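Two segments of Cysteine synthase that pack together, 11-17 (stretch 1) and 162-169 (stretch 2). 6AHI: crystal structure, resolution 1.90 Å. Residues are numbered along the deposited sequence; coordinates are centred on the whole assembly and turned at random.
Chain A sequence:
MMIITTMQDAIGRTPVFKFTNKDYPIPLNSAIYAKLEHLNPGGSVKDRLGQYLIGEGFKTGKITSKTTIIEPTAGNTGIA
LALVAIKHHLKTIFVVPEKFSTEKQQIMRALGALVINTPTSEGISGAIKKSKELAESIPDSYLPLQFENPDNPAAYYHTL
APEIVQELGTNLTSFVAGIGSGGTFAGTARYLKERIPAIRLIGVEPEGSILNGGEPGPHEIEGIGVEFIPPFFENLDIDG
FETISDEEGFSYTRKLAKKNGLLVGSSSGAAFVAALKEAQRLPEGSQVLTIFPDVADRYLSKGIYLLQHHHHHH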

# COMPACT_ATOMS: atom_id res chain seq x y z
N ILE A 11 3.22 -9.76 -6.89
CA ILE A 11 2.56 -8.97 -7.98
C ILE A 11 1.32 -9.74 -8.46
O ILE A 11 1.36 -10.96 -8.62
CB ILE A 11 3.53 -8.63 -9.15
CG1 ILE A 11 4.57 -7.59 -8.71
CG2 ILE A 11 2.75 -8.13 -10.36
CD1 ILE A 11 5.73 -7.41 -9.64
N GLY A 12 0.20 -9.03 -8.63
CA GLY A 12 -1.00 -9.63 -9.19
C GLY A 12 -1.84 -10.34 -8.14
O GLY A 12 -1.66 -10.16 -6.94
N ARG A 13 -2.79 -11.14 -8.63
CA ARG A 13 -3.79 -11.86 -7.83
C ARG A 13 -4.46 -10.86 -6.87
O ARG A 13 -4.63 -11.13 -5.70
CB ARG A 13 -3.16 -13.06 -7.11
CG ARG A 13 -2.89 -14.25 -8.04
CD ARG A 13 -2.30 -15.48 -7.36
NE ARG A 13 -1.08 -15.19 -6.60
CZ ARG A 13 0.11 -14.90 -7.12
NH1 ARG A 13 0.35 -15.13 -8.41
NH2 ARG A 13 1.07 -14.39 -6.37
N THR A 14 -4.88 -9.72 -7.42
CA THR A 14 -5.49 -8.68 -6.62
C THR A 14 -6.98 -8.94 -6.44
O THR A 14 -7.64 -9.53 -7.31
CB THR A 14 -5.26 -7.31 -7.28
OG1 THR A 14 -5.68 -7.34 -8.64
CG2 THR A 14 -3.82 -6.90 -7.18
N PRO A 15 -7.59 -8.41 -5.37
CA PRO A 15 -9.03 -8.58 -5.17
C PRO A 15 -9.86 -7.65 -6.08
O PRO A 15 -9.31 -6.77 -6.77
CB PRO A 15 -9.26 -8.21 -3.71
CG PRO A 15 -8.05 -7.45 -3.25
CD PRO A 15 -6.94 -7.69 -4.26
N VAL A 16 -11.16 -7.92 -6.12
CA VAL A 16 -12.09 -7.13 -6.86
C VAL A 16 -13.15 -6.63 -5.88
O VAL A 16 -13.70 -7.42 -5.12
CB VAL A 16 -12.74 -7.97 -7.97
CG1 VAL A 16 -13.83 -7.19 -8.66
CG2 VAL A 16 -11.72 -8.47 -9.01
N PHE A 17 -13.36 -5.31 -5.84
CA PHE A 17 -14.37 -4.70 -5.03
C PHE A 17 -15.69 -4.67 -5.81
O PHE A 17 -15.73 -4.18 -6.96
CB PHE A 17 -13.96 -3.29 -4.64
CG PHE A 17 -14.66 -2.79 -3.39
CD1 PHE A 17 -15.96 -2.31 -3.47
CD2 PHE A 17 -14.09 -2.93 -2.14
CE1 PHE A 17 -16.65 -1.93 -2.33
CE2 PHE A 17 -14.76 -2.52 -1.00
CZ PHE A 17 -16.05 -2.03 -1.09
N PRO A 162 -6.66 -12.34 -18.04
CA PRO A 162 -7.04 -13.71 -17.69
C PRO A 162 -7.42 -13.86 -16.21
O PRO A 162 -8.30 -14.65 -15.83
CB PRO A 162 -5.82 -14.57 -18.02
CG PRO A 162 -5.00 -13.73 -18.97
CD PRO A 162 -5.32 -12.28 -18.67
N GLU A 163 -6.75 -13.09 -15.35
CA GLU A 163 -7.03 -13.14 -13.91
C GLU A 163 -8.46 -12.66 -13.66
O GLU A 163 -9.19 -13.21 -12.88
CB GLU A 163 -5.98 -12.27 -13.21
CG GLU A 163 -5.67 -12.62 -11.78
CD GLU A 163 -4.70 -11.61 -11.22
OE1 GLU A 163 -3.48 -11.76 -11.40
OE2 GLU A 163 -5.18 -10.64 -10.62
N ILE A 164 -8.86 -11.59 -14.35
CA ILE A 164 -10.21 -11.03 -14.24
C ILE A 164 -11.26 -12.07 -14.63
O ILE A 164 -12.24 -12.24 -13.93
CB ILE A 164 -10.33 -9.75 -15.08
CG1 ILE A 164 -9.63 -8.58 -14.37
CG2 ILE A 164 -11.79 -9.44 -15.38
CD1 ILE A 164 -9.35 -7.40 -15.26
N VAL A 165 -11.08 -12.73 -15.78
CA VAL A 165 -12.07 -13.69 -16.21
C VAL A 165 -12.09 -14.89 -15.26
O VAL A 165 -13.15 -15.43 -15.04
CB VAL A 165 -11.87 -14.13 -17.67
CG1 VAL A 165 -12.85 -15.24 -18.04
CG2 VAL A 165 -12.03 -12.95 -18.60
N GLN A 166 -10.95 -15.28 -14.70
CA GLN A 166 -10.94 -16.38 -13.69
C GLN A 166 -11.81 -16.02 -12.48
O GLN A 166 -12.49 -16.87 -11.97
CB GLN A 166 -9.54 -16.67 -13.17
CG GLN A 166 -8.67 -17.43 -14.16
CD GLN A 166 -7.33 -17.78 -13.57
OE1 GLN A 166 -7.17 -17.92 -12.35
NE2 GLN A 166 -6.35 -17.93 -14.45
N GLU A 167 -11.76 -14.76 -12.02
CA GLU A 167 -12.49 -14.32 -10.82
C GLU A 167 -13.96 -14.00 -11.16
O GLU A 167 -14.84 -14.22 -10.34
CB GLU A 167 -11.95 -13.01 -10.23
CG GLU A 167 -10.53 -13.02 -9.70
CD GLU A 167 -10.00 -11.63 -9.34
OE1 GLU A 167 -9.75 -10.85 -10.30
OE2 GLU A 167 -9.87 -11.31 -8.08
N LEU A 168 -14.23 -13.37 -12.31
CA LEU A 168 -15.58 -12.83 -12.54
C LEU A 168 -16.36 -13.62 -13.58
O LEU A 168 -17.56 -13.40 -13.70
CB LEU A 168 -15.49 -11.37 -12.99
CG LEU A 168 -14.81 -10.42 -12.01
CD1 LEU A 168 -14.84 -9.01 -12.57
CD2 LEU A 168 -15.47 -10.50 -10.63
N GLY A 169 -15.71 -14.49 -14.35
CA GLY A 169 -16.37 -15.20 -15.45
C GLY A 169 -16.64 -14.28 -16.65
O GLY A 169 -16.02 -13.19 -16.81

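This is a small, mostly polar contact in which a helix reaches out with one glutamate, Glu-163, to bond the backbone of a loop, with a second, Glu-167, packed alongside, while a single apolar pair closes the end where the loop becomes strand. The two stretches run the same way past each other in register: Arg-13 CA lies 7.0 Å from Glu-163 CA, and Val-16 CA lies 8.2 Å from Glu-167 CA. A step of four residues, about one helical turn, thus matches three residues of the extended segment. Glu-163, Glu-167 and Leu-168, which fall on one side of the helix, all point toward it.

Glu-163 does the bonding. With chi1 and chi2 both t, its chain extends to place the carboxylate at two successive amides. Arg-13 N donates to Glu-163 OE1 at 2.9 Å with a nearly straight 160° angle; Thr-14 N donates a weak bond to Glu-163 OE2 at 3.3 Å and 143°. The rule is that the acceptor reads the backbone: the Arg-13 side chain leaves CA pointing away, and its guanidinium makes no salt bridge here. Gly-12 fits the same site, since its positive phi favours glycine and an ideal CB would sit a tight 3.3 Å from Glu-163 OE1.

One turn on, Glu-167 packs without a hydrogen bond to the loop. Glu-167 OE2 lies 3.0 Å from Thr-14 O, but as carboxylate and carbonyl both are acceptors, so proximity alone earns no bond. Glu-167 OE1 also comes within 3.3 Å of Val-16 CG2, and is hydrogen-bonded elsewhere in the structure. Val-16, pointing toward the helix, meets Leu-168 through CG1 and CD2 at 4.2 Å, a loose van der Waals contact. Just beyond, Gly-169 leaves helical geometry with positive phi, and Gly-169 N still donates to Val-165 O at 2.8 Å.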